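Local coordinates for conserved membrane protein (Chlamydia abortus, PDB 6GZU), which combines deubiquitinating and acetyltransferase activities in one secreted effector of the CE clan and induces Golgi fragmentation, at residues P196-D200 / S201-G205; L208-F211 / L212-L216; Q81-Y84 / Q85-H89; I23-H26 / L27-S31. All blocks are in the same frame, centred on the assembly; numbering follows the deposited sequence.

Overall arrangement
Interactions 2 and 4 are mostly buried, each a run of successive turns within one helix, 204-217 and 20-33 respectively; their centres are about 10 Å apart. They touch through apolar packing of Leu-212 and Leu-30 and through Asp-213 and His-26. Interaction 1 precedes interaction 2 on the same chain stretch and leads into helix 204-217, where Gly-205 meets Ile-23 of interaction 4. Interaction 3, a partly buried loop near the zinc site, lies across the chain's centre from interaction 1, yet His-89 reaches Ile-28 of interaction 4. The two helical contacts combine regular backbone bonds with rings and aliphatic chains, whereas each loop contact is organised by one side-chain oxygen gathering backbone N-H groups.

Interaction 1: residues P196-D200 / S201-G205; sequences PIQQD and STSCG
The backbone of 196-205 runs through a loop and doubles back as it enters helix 204-217, so that the CA atoms of Gln-198 and Cys-204 come within 6.8 Å. Asp-200 holds the bend. With chi1 at 54°, its carboxylate swings over the following peptides, and OD1 accepts three hydrogen bonds: from Thr-202 N at 3.0 Å, which closes an Asx turn, from Ser-203 N at 2.9 Å and from Ser-203 OG at 2.7 Å. Both Ser-203 donors arrive on the syn side of OD1, each tilted from the carboxylate plane, while Thr-202 N comes from above that plane. Water 2 ties the same serine hydroxyl to Gln-199 N.

Gln-198 stretches its chain past Ser-203, its CG 3.4 Å from Ser-203 OG. The amide ends beside Cys-204: OE1 lies 3.3 Å from Cys-204 CB and is bonded to Ser-152, while NE2 donates to Asp-200 O at 2.9 Å and also to water 1. Gln-198 stands six positions before Cys-204, the spacing of oxyanion-hole glutamine and nucleophile in Ulp1-type proteases, which is consistent with that role here; with His-134 and Asp-151, Cys-204 probably forms the catalytic triad. Three donors converging on OD1 should stabilise negative charge on Asp-200 and stiffen the turn, while bonds at both ends of the Gln-198 amide fix its rotation beside Cys-204, as an oxyanion-hole glutamine would need.

Interaction 2: residues L208-F211 / L212-L216; sequences LSLF and LDKYL
Over one face of the Phe-211 ring lies Tyr-215 CB, towards the rim and 4.1 Å from Phe-211 CE2. The tyrosine ring continues past the phenylalanine without stacking on it: the ring centres are 5.9 Å apart, the planes meet at 41°, and the nearest approach of the side chains is Phe-211 CZ to Tyr-215 CD2 at 4.0 Å. Phe-211 finds its true ring stack with Phe-150 of strand 146-150. Both residues of the pair keep CG opposite the backbone nitrogen, chi1 176° and 173°, which sends the two rings off the same flank of the helix, one turn apart. Beneath them Tyr-215 N donates to Phe-211 O at 2.7 Å; the same i to i+4 pattern links Leu-212 to Leu-208, Asp-213 to Ser-209 and Lys-214 to Leu-210.

On another flank, the aliphatic part of Lys-214 bends at chi2 and lies across Leu-210, CG meeting Leu-210 CD2 at 4.0 Å, before its amine leads away. Leu-210 itself packs against Phe-234, Leu-235 and Phe-238 of helix 228-241, while Leu-212 faces Leu-137 and Ile-139 of the central sheet.

The polar ends find partners in other elements. Tyr-215 OH is bonded to Glu-146 and Asn-141, and Asp-213 OD2 forms a salt bridge with Arg-245, with His-26 as its other partner. Positive charge from the arginine would probably keep the aspartate ionised, and the two partners of the tyrosine hydroxyl fix the far end of a ring whose near end rests against Phe-211.

Interaction 3: residues Q81-Y84 / Q85-H89; sequences QNNY and QDYPH
Asn-83 CB passes Tyr-87 CD2 at 4.1 Å, and the side chain closes on Asp-86 only further out. A chi1 of -179° carries CG away from the backbone N, and this turns the amide over the residues that follow. At the oxygen two backbone donors meet: Gln-85 N at 3.1 Å, lying in the carbonyl plane, and Asp-86 N at 2.9 Å, well above it and with the straighter N-H direction. ND2 takes the other branch, donating to Asp-86 OD2 at 3.1 Å on the anti side of that oxygen; the donor bond lies near the amide plane, although amide and carboxylate are turned 80° apart. The same nitrogen passes Tyr-87 CD2 at 3.7 Å.

The bond from Gln-85 N makes this an Asx turn, set in the long irregular stretch between strands 68-69 and 100-107 that also carries zinc ligands. His-80, which binds the zinc ion with His-60, Cys-78 and Cys-95, meets the Tyr-87 ring edge-to-face, as does His-79. Asp-86 is held from its other oxygen too, with OD1 bonded to Ser-41, while Asp-86 CB covers part of one face of Tyr-87.

Beyond the amide, Tyr-84 and Pro-88 pass flank to flank with their ends pointing opposite ways, Tyr-84 CD1 4.1 Å from Pro-88 CB. Both side chains also touch Cys-253 of helix 252-257.

Interaction 4: residues I23-H26 / L27-S31; sequences ISTH and LIRLS
His-26 and Arg-29 form the close-fitting part of this helical contact: Arg-29 NH1 donates to His-26 ND1 at 2.9 Å, at an N-H...N angle of 158°. The bond lies nearly in the plane of both groups, although imidazole and guanidinium are inclined by 41°. Arg-29 reaches there by an extended start and a bend at chi3 (-68°). As ND1 accepts, NE2 probably carries the ring proton towards Asp-213 of helix 204-217. Leu-30 CD1 presses against the ring from another side, 3.6 Å from His-26 CD2, and Phe-238 meets it edge-to-face. Also buried, Ile-23 CG2 and Leu-27 CD1, 4.0 Å apart, point together onto Pro-104.

Packing slackens towards the partly exposed flank, where Thr-25 CG2 stands 3.8 Å from Arg-29 NH2 and Thr-25 O lies over a guanidinium face. Arg-29 NE is nevertheless tied to the backbone oxygen of Arg-245. Such i to i+3 and i to i+4 neighbours are those of an alpha helix, here with Thr-25 and Arg-29 on its more exposed side, packed against helix 204-217 and, through Ile-23 and Leu-27, strand 100-107 of the CE-clan domain.

Interaction 1: residues P196-D200 / S201-G205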
loop_
_atom_site.group_PDB
_atom_site.type_symbol
_atom_site.label_atom_id
_atom_site.label_comp_id
_atom_site.label_asym_id
_atom_site.label_seq_id
_atom_site.Cartn_x
_atom_site.Cartn_y
_atom_site.Cartn_z
ATOM N N PRO A 196 12.388 -9.765 11.808
ATOM C CA PRO A 196 12.726 -9.485 10.399
ATOM C C PRO A 196 12.822 -10.740 9.555
ATOM O O PRO A 196 13.421 -11.742 9.980
ATOM C CB PRO A 196 14.103 -8.834 10.495
ATOM C CG PRO A 196 14.114 -8.222 11.905
ATOM C CD PRO A 196 13.319 -9.129 12.754
ATOM N N ILE A 197 12.239 -10.679 8.370
ATOM C CA ILE A 197 12.366 -11.736 7.370
ATOM C C ILE A 197 13.351 -11.359 6.245
ATOM O O ILE A 197 13.903 -12.234 5.606
ATOM C CB ILE A 197 10.975 -12.162 6.810
ATOM C CG1 ILE A 197 10.288 -11.011 6.122
ATOM C CG2 ILE A 197 10.090 -12.706 7.930
ATOM C CD1 ILE A 197 8.843 -11.347 5.749
ATOM N N GLN A 198 13.561 -10.070 5.995
ATOM C CA GLN A 198 14.420 -9.610 4.901
ATOM C C GLN A 198 15.853 -9.729 5.353
ATOM O O GLN A 198 16.148 -9.416 6.498
ATOM C CB GLN A 198 14.096 -8.159 4.531
ATOM C CG GLN A 198 15.079 -7.474 3.563
ATOM C CD GLN A 198 14.678 -6.048 3.306
ATOM O OE1 GLN A 198 13.516 -5.686 3.519
ATOM N NE2 GLN A 198 15.601 -5.223 2.885
ATOM N N GLN A 199 16.736 -10.169 4.436
ATOM C CA GLN A 199 18.122 -10.524 4.738
ATOM C C GLN A 199 19.164 -9.694 4.018
ATOM O O GLN A 199 20.350 -9.949 4.170
ATOM C CB GLN A 199 18.394 -11.978 4.344
ATOM C CG GLN A 199 17.359 -12.961 4.826
ATOM C CD GLN A 199 17.375 -13.133 6.334
ATOM O OE1 GLN A 199 18.393 -12.865 7.010
ATOM N NE2 GLN A 199 16.252 -13.605 6.875
ATOM N N ASP A 200 18.738 -8.746 3.205
ATOM C CA ASP A 200 19.655 -7.910 2.457
ATOM C C ASP A 200 19.188 -6.468 2.550
ATOM O O ASP A 200 18.287 -6.138 3.319
ATOM C CB ASP A 200 19.707 -8.394 1.009
ATOM C CG ASP A 200 18.342 -8.469 0.388
ATOM O OD1 ASP A 200 17.555 -7.515 0.597
ATOM O OD2 ASP A 200 18.050 -9.485 -0.302
ATOM N N SER A 201 19.776 -5.588 1.763
ATOM C CA SER A 201 19.470 -4.177 1.954
ATOM C C SER A 201 18.464 -3.690 0.917
ATOM O O SER A 201 18.061 -2.518 0.927
ATOM C CB SER A 201 20.756 -3.358 1.881
ATOM O OG SER A 201 21.626 -3.908 0.907
ATOM N N THR A 202 18.048 -4.591 0.031
ATOM C CA THR A 202 17.447 -4.163 -1.228
ATOM C C THR A 202 16.124 -4.832 -1.632
ATOM O O THR A 202 15.446 -4.340 -2.541
ATOM C CB THR A 202 18.451 -4.350 -2.391
ATOM O OG1 THR A 202 18.732 -5.743 -2.569
ATOM C CG2 THR A 202 19.769 -3.607 -2.109
ATOM N N SER A 203 15.760 -5.943 -0.979
ATOM C CA SER A 203 14.595 -6.766 -1.384
ATOM C C SER A 203 13.254 -6.424 -0.760
ATOM O O SER A 203 12.274 -7.164 -0.963
ATOM C CB SER A 203 14.818 -8.234 -1.093
ATOM O OG SER A 203 15.068 -8.438 0.285
ATOM N N CYS A 204 13.169 -5.328 -0.006
ATOM C CA CYS A 204 11.902 -4.965 0.655
ATOM C C CYS A 204 10.722 -4.895 -0.285
ATOM O O CYS A 204 9.602 -5.301 0.125
ATOM C CB CYS A 204 12.062 -3.623 1.372
ATOM S SG CYS A 204 12.843 -2.366 0.319
ATOM N N GLY A 205 10.917 -4.340 -1.494
ATOM C CA GLY A 205 9.809 -4.189 -2.443
ATOM C C GLY A 205 9.286 -5.531 -2.935
ATOM O O GLY A 205 8.085 -5.688 -3.193
HETATM O O HOH W 1 15.189 -2.293 2.674
HETATM O O HOH W 2 15.815 -10.770 1.729
#

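Interaction 2: residues L208-F211 / L212-L216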
loop_
_atom_site.group_PDB
_atom_site.type_symbol
_atom_site.label_atom_id
_atom_site.label_comp_id
_atom_site.label_asym_id
_atom_site.label_seq_id
_atom_site.Cartn_x
_atom_site.Cartn_y
_atom_site.Cartn_z
ATOM N N LEU A 208 7.220 -7.174 0.123
ATOM C CA LEU A 208 5.878 -6.648 0.395
ATOM C C LEU A 208 4.949 -7.048 -0.758
ATOM O O LEU A 208 3.740 -7.262 -0.520
ATOM C CB LEU A 208 5.906 -5.135 0.603
ATOM C CG LEU A 208 6.218 -4.238 -0.611
ATOM C CD1 LEU A 208 4.921 -3.949 -1.437
ATOM C CD2 LEU A 208 6.881 -2.936 -0.162
ATOM N N SER A 209 5.476 -7.206 -1.981
ATOM C CA SER A 209 4.643 -7.635 -3.102
ATOM C C SER A 209 4.209 -9.092 -2.935
ATOM O O SER A 209 3.035 -9.444 -3.189
ATOM C CB SER A 209 5.398 -7.442 -4.422
ATOM O OG SER A 209 5.667 -6.065 -4.635
ATOM N N LEU A 210 5.147 -9.948 -2.514
ATOM C CA LEU A 210 4.816 -11.343 -2.195
ATOM C C LEU A 210 3.783 -11.385 -1.061
ATOM O O LEU A 210 2.813 -12.159 -1.111
ATOM C CB LEU A 210 6.089 -12.111 -1.778
ATOM C CG LEU A 210 6.090 -13.593 -1.390
ATOM C CD1 LEU A 210 7.545 -14.122 -1.441
ATOM C CD2 LEU A 210 5.529 -13.828 0.021
ATOM N N PHE A 211 3.978 -10.576 -0.025
ATOM C CA PHE A 211 3.018 -10.578 1.071
ATOM C C PHE A 211 1.612 -10.249 0.577
ATOM O O PHE A 211 0.636 -10.931 0.957
ATOM C CB PHE A 211 3.434 -9.635 2.200
ATOM C CG PHE A 211 2.416 -9.562 3.292
ATOM C CD1 PHE A 211 2.259 -10.644 4.168
ATOM C CD2 PHE A 211 1.564 -8.474 3.363
ATOM C CE1 PHE A 211 1.277 -10.646 5.156
ATOM C CE2 PHE A 211 0.580 -8.421 4.359
ATOM C CZ PHE A 211 0.450 -9.517 5.266
ATOM N N LEU A 212 1.490 -9.186 -0.200
ATOM C CA LEU A 212 0.146 -8.790 -0.630
ATOM C C LEU A 212 -0.471 -9.911 -1.476
ATOM O O LEU A 212 -1.658 -10.210 -1.369
ATOM C CB LEU A 212 0.177 -7.498 -1.439
ATOM C CG LEU A 212 -1.221 -7.017 -1.882
ATOM C CD1 LEU A 212 -2.094 -6.684 -0.661
ATOM C CD2 LEU A 212 -1.036 -5.797 -2.737
ATOM N N ASP A 213 0.328 -10.510 -2.354
ATOM C CA ASP A 213 -0.081 -11.653 -3.168
ATOM C C ASP A 213 -0.748 -12.732 -2.305
ATOM O O ASP A 213 -1.868 -13.172 -2.569
ATOM C CB ASP A 213 1.164 -12.201 -3.847
ATOM C CG ASP A 213 0.865 -12.891 -5.113
ATOM O OD1 ASP A 213 0.097 -13.872 -5.089
ATOM O OD2 ASP A 213 1.417 -12.472 -6.147
ATOM N N LYS A 214 -0.073 -13.124 -1.235
ATOM C CA LYS A 214 -0.594 -14.156 -0.368
ATOM C C LYS A 214 -1.734 -13.682 0.510
ATOM O O LYS A 214 -2.663 -14.437 0.761
ATOM C CB LYS A 214 0.549 -14.658 0.505
ATOM C CG LYS A 214 1.761 -15.103 -0.284
ATOM C CD LYS A 214 1.787 -16.565 -0.410
ATOM C CE LYS A 214 3.051 -16.963 -1.145
ATOM N NZ LYS A 214 2.969 -18.283 -1.800
ATOM N N TYR A 215 -1.646 -12.449 0.993
ATOM C CA TYR A 215 -2.704 -11.857 1.830
ATOM C C TYR A 215 -4.028 -11.861 1.105
ATOM O O TYR A 215 -5.074 -12.093 1.734
ATOM C CB TYR A 215 -2.328 -10.422 2.254
ATOM C CG TYR A 215 -3.401 -9.657 2.976
ATOM C CD1 TYR A 215 -4.340 -8.924 2.270
ATOM C CD2 TYR A 215 -3.465 -9.637 4.373
ATOM C CE1 TYR A 215 -5.334 -8.214 2.927
ATOM C CE2 TYR A 215 -4.472 -8.948 5.024
ATOM C CZ TYR A 215 -5.408 -8.244 4.294
ATOM O OH TYR A 215 -6.407 -7.517 4.913
ATOM N N LEU A 216 -4.013 -11.553 -0.192
ATOM C CA LEU A 216 -5.270 -11.443 -0.932
ATOM C C LEU A 216 -5.950 -12.815 -1.118
ATOM O O LEU A 216 -7.173 -12.894 -1.342
ATOM C CB LEU A 216 -5.043 -10.744 -2.305
ATOM C CG LEU A 216 -4.729 -9.233 -2.177
ATOM C CD1 LEU A 216 -4.293 -8.674 -3.521
ATOM C CD2 LEU A 216 -5.962 -8.436 -1.658
#

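Interaction 3: residues Q81-Y84 / Q85-H89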
loop_
_atom_site.group_PDB
_atom_site.type_symbol
_atom_site.label_atom_id
_atom_site.label_comp_id
_atom_site.label_asym_id
_atom_site.label_seq_id
_atom_site.Cartn_x
_atom_site.Cartn_y
_atom_site.Cartn_z
ATOM N N GLN A 81 -11.045 10.279 -11.263
ATOM C CA GLN A 81 -11.486 10.265 -12.648
ATOM C C GLN A 81 -10.667 11.243 -13.498
ATOM O O GLN A 81 -10.224 12.295 -13.018
ATOM C CB GLN A 81 -13.001 10.491 -12.705
ATOM C CG GLN A 81 -13.769 9.329 -12.036
ATOM N N ASN A 82 -10.439 10.875 -14.753
ATOM C CA ASN A 82 -9.725 11.754 -15.673
ATOM C C ASN A 82 -8.333 12.125 -15.162
ATOM O O ASN A 82 -7.830 13.219 -15.404
ATOM C CB ASN A 82 -10.563 13.007 -15.950
ATOM C CG ASN A 82 -10.436 13.475 -17.359
ATOM N N ASN A 83 -7.719 11.214 -14.430
ATOM C CA ASN A 83 -6.358 11.444 -13.945
ATOM C C ASN A 83 -5.457 10.325 -14.440
ATOM O O ASN A 83 -5.394 9.261 -13.835
ATOM C CB ASN A 83 -6.320 11.556 -12.413
ATOM C CG ASN A 83 -4.934 11.823 -11.874
ATOM O OD1 ASN A 83 -3.924 11.617 -12.547
ATOM N ND2 ASN A 83 -4.876 12.256 -10.639
ATOM N N TYR A 84 -4.738 10.575 -15.527
ATOM C CA TYR A 84 -3.949 9.539 -16.170
ATOM C C TYR A 84 -2.508 9.534 -15.720
ATOM O O TYR A 84 -1.723 8.723 -16.188
ATOM C CB TYR A 84 -4.036 9.709 -17.695
ATOM C CG TYR A 84 -5.414 9.451 -18.193
ATOM C CD1 TYR A 84 -5.839 8.156 -18.485
ATOM C CD2 TYR A 84 -6.296 10.484 -18.361
ATOM C CE1 TYR A 84 -7.121 7.916 -18.932
ATOM C CE2 TYR A 84 -7.565 10.263 -18.830
ATOM C CZ TYR A 84 -7.979 8.991 -19.093
ATOM O OH TYR A 84 -9.265 8.832 -19.526
ATOM N N GLN A 85 -2.156 10.398 -14.769
ATOM C CA GLN A 85 -0.824 10.407 -14.205
ATOM C C GLN A 85 -0.807 9.541 -12.961
ATOM O O GLN A 85 0.014 8.636 -12.835
ATOM C CB GLN A 85 -0.429 11.817 -13.848
ATOM C CG GLN A 85 0.945 11.927 -13.233
ATOM C CD GLN A 85 1.321 13.370 -13.063
ATOM O OE1 GLN A 85 0.706 14.088 -12.258
ATOM N NE2 GLN A 85 2.305 13.828 -13.844
ATOM N N ASP A 86 -1.730 9.799 -12.036
ATOM C CA ASP A 86 -1.841 8.958 -10.842
ATOM C C ASP A 86 -2.713 7.720 -11.040
ATOM O O ASP A 86 -2.414 6.657 -10.502
ATOM C CB ASP A 86 -2.446 9.745 -9.686
ATOM C CG ASP A 86 -1.613 10.927 -9.288
ATOM O OD1 ASP A 86 -0.614 10.716 -8.567
ATOM O OD2 ASP A 86 -1.999 12.066 -9.631
ATOM N N TYR A 87 -3.822 7.874 -11.761
ATOM C CA TYR A 87 -4.839 6.813 -11.827
ATOM C C TYR A 87 -5.279 6.436 -13.229
ATOM O O TYR A 87 -6.473 6.364 -13.482
ATOM C CB TYR A 87 -6.092 7.181 -10.988
ATOM C CG TYR A 87 -5.759 7.644 -9.589
ATOM C CD1 TYR A 87 -5.310 6.750 -8.632
ATOM C CD2 TYR A 87 -5.902 8.996 -9.216
ATOM C CE1 TYR A 87 -4.986 7.178 -7.346
ATOM C CE2 TYR A 87 -5.577 9.439 -7.927
ATOM C CZ TYR A 87 -5.125 8.519 -7.008
ATOM O OH TYR A 87 -4.782 8.952 -5.759
ATOM N N PRO A 88 -4.345 6.136 -14.133
ATOM C CA PRO A 88 -4.829 5.754 -15.467
ATOM C C PRO A 88 -5.607 4.437 -15.412
ATOM O O PRO A 88 -6.480 4.205 -16.250
ATOM C CB PRO A 88 -3.534 5.568 -16.258
ATOM C CG PRO A 88 -2.469 5.237 -15.183
ATOM C CD PRO A 88 -2.879 6.058 -13.997
ATOM N N HIS A 89 -5.295 3.598 -14.417
ATOM C CA HIS A 89 -5.920 2.285 -14.257
ATOM C C HIS A 89 -7.347 2.389 -13.690
ATOM O O HIS A 89 -8.059 1.381 -13.628
ATOM C CB HIS A 89 -5.052 1.406 -13.356
ATOM C CG HIS A 89 -4.778 2.024 -12.022
ATOM N ND1 HIS A 89 -4.081 3.210 -11.879
ATOM C CD2 HIS A 89 -5.119 1.625 -10.776
ATOM C CE1 HIS A 89 -4.005 3.512 -10.595
ATOM N NE2 HIS A 89 -4.610 2.555 -9.904
HETATM O O HOH W 3 -8.494 8.322 -13.990
#

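Interaction 4: residues I23-H26 / L27-S31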
loop_
_atom_site.group_PDB
_atom_site.type_symbol
_atom_site.label_atom_id
_atom_site.label_comp_id
_atom_site.label_asym_id
_atom_site.label_seq_id
_atom_site.Cartn_x
_atom_site.Cartn_y
_atom_site.Cartn_z
ATOM N N ILE A 23 6.959 -2.336 -8.036
ATOM C CA ILE A 23 5.958 -2.663 -7.041
ATOM C C ILE A 23 4.558 -2.370 -7.594
ATOM O O ILE A 23 3.651 -3.199 -7.506
ATOM C CB ILE A 23 6.171 -1.827 -5.771
ATOM C CG1 ILE A 23 7.459 -2.265 -5.060
ATOM C CG2 ILE A 23 4.973 -1.987 -4.831
ATOM C CD1 ILE A 23 7.981 -1.229 -4.037
ATOM N N SER A 24 4.384 -1.196 -8.184
ATOM C CA SER A 24 3.075 -0.845 -8.731
ATOM C C SER A 24 2.652 -1.800 -9.838
ATOM O O SER A 24 1.461 -2.066 -9.972
ATOM C CB SER A 24 3.095 0.584 -9.262
ATOM O OG SER A 24 3.191 1.491 -8.180
ATOM N N THR A 25 3.603 -2.307 -10.609
ATOM C CA THR A 25 3.287 -3.266 -11.662
ATOM C C THR A 25 2.698 -4.510 -11.013
ATOM O O THR A 25 1.736 -5.068 -11.542
ATOM C CB THR A 25 4.558 -3.616 -12.475
ATOM O OG1 THR A 25 4.964 -2.445 -13.186
ATOM C CG2 THR A 25 4.334 -4.730 -13.532
ATOM N N HIS A 26 3.302 -4.990 -9.917
ATOM C CA HIS A 26 2.726 -6.149 -9.240
ATOM C C HIS A 26 1.340 -5.889 -8.668
ATOM O O HIS A 26 0.482 -6.772 -8.698
ATOM C CB HIS A 26 3.674 -6.778 -8.202
ATOM C CG HIS A 26 3.301 -8.189 -7.875
ATOM N ND1 HIS A 26 3.370 -9.197 -8.821
ATOM C CD2 HIS A 26 2.793 -8.744 -6.749
ATOM C CE1 HIS A 26 2.956 -10.326 -8.268
ATOM N NE2 HIS A 26 2.580 -10.071 -7.020
ATOM N N LEU A 27 1.118 -4.704 -8.114
ATOM C CA LEU A 27 -0.225 -4.342 -7.642
ATOM C C LEU A 27 -1.234 -4.386 -8.777
ATOM O O LEU A 27 -2.320 -4.951 -8.621
ATOM C CB LEU A 27 -0.217 -2.993 -6.908
ATOM C CG LEU A 27 0.268 -3.023 -5.452
ATOM C CD1 LEU A 27 1.461 -3.819 -5.094
ATOM C CD2 LEU A 27 0.407 -1.541 -5.009
ATOM N N ILE A 28 -0.876 -3.866 -9.953
ATOM C CA ILE A 28 -1.773 -3.919 -11.095
ATOM C C ILE A 28 -2.018 -5.374 -11.523
ATOM O O ILE A 28 -3.164 -5.768 -11.827
ATOM C CB ILE A 28 -1.218 -3.090 -12.303
ATOM C CG1 ILE A 28 -1.280 -1.582 -12.007
ATOM C CG2 ILE A 28 -1.968 -3.404 -13.631
ATOM C CD1 ILE A 28 -2.735 -1.036 -11.821
ATOM N N ARG A 29 -0.955 -6.178 -11.567
ATOM C CA ARG A 29 -1.099 -7.614 -11.832
ATOM C C ARG A 29 -2.112 -8.246 -10.848
ATOM O O ARG A 29 -3.046 -8.937 -11.264
ATOM C CB ARG A 29 0.268 -8.268 -11.718
ATOM C CG ARG A 29 0.358 -9.733 -11.961
ATOM C CD ARG A 29 1.841 -10.175 -11.830
ATOM N NE ARG A 29 2.720 -9.667 -12.875
ATOM C CZ ARG A 29 3.781 -8.865 -12.727
ATOM N NH1 ARG A 29 4.177 -8.413 -11.531
ATOM N NH2 ARG A 29 4.451 -8.485 -13.820
ATOM N N LEU A 30 -1.948 -7.964 -9.559
ATOM C CA LEU A 30 -2.880 -8.465 -8.548
ATOM C C LEU A 30 -4.288 -7.943 -8.739
ATOM O O LEU A 30 -5.252 -8.673 -8.498
ATOM C CB LEU A 30 -2.375 -8.141 -7.131
ATOM C CG LEU A 30 -1.172 -8.998 -6.766
ATOM C CD1 LEU A 30 -0.574 -8.476 -5.463
ATOM C CD2 LEU A 30 -1.545 -10.450 -6.645
ATOM N N SER A 31 -4.425 -6.700 -9.189
ATOM C CA SER A 31 -5.759 -6.125 -9.383
ATOM C C SER A 31 -6.504 -6.820 -10.499
ATOM O O SER A 31 -7.724 -6.746 -10.536
ATOM C CB SER A 31 -5.691 -4.613 -9.653
ATOM O OG SER A 31 -5.337 -4.362 -11.011
#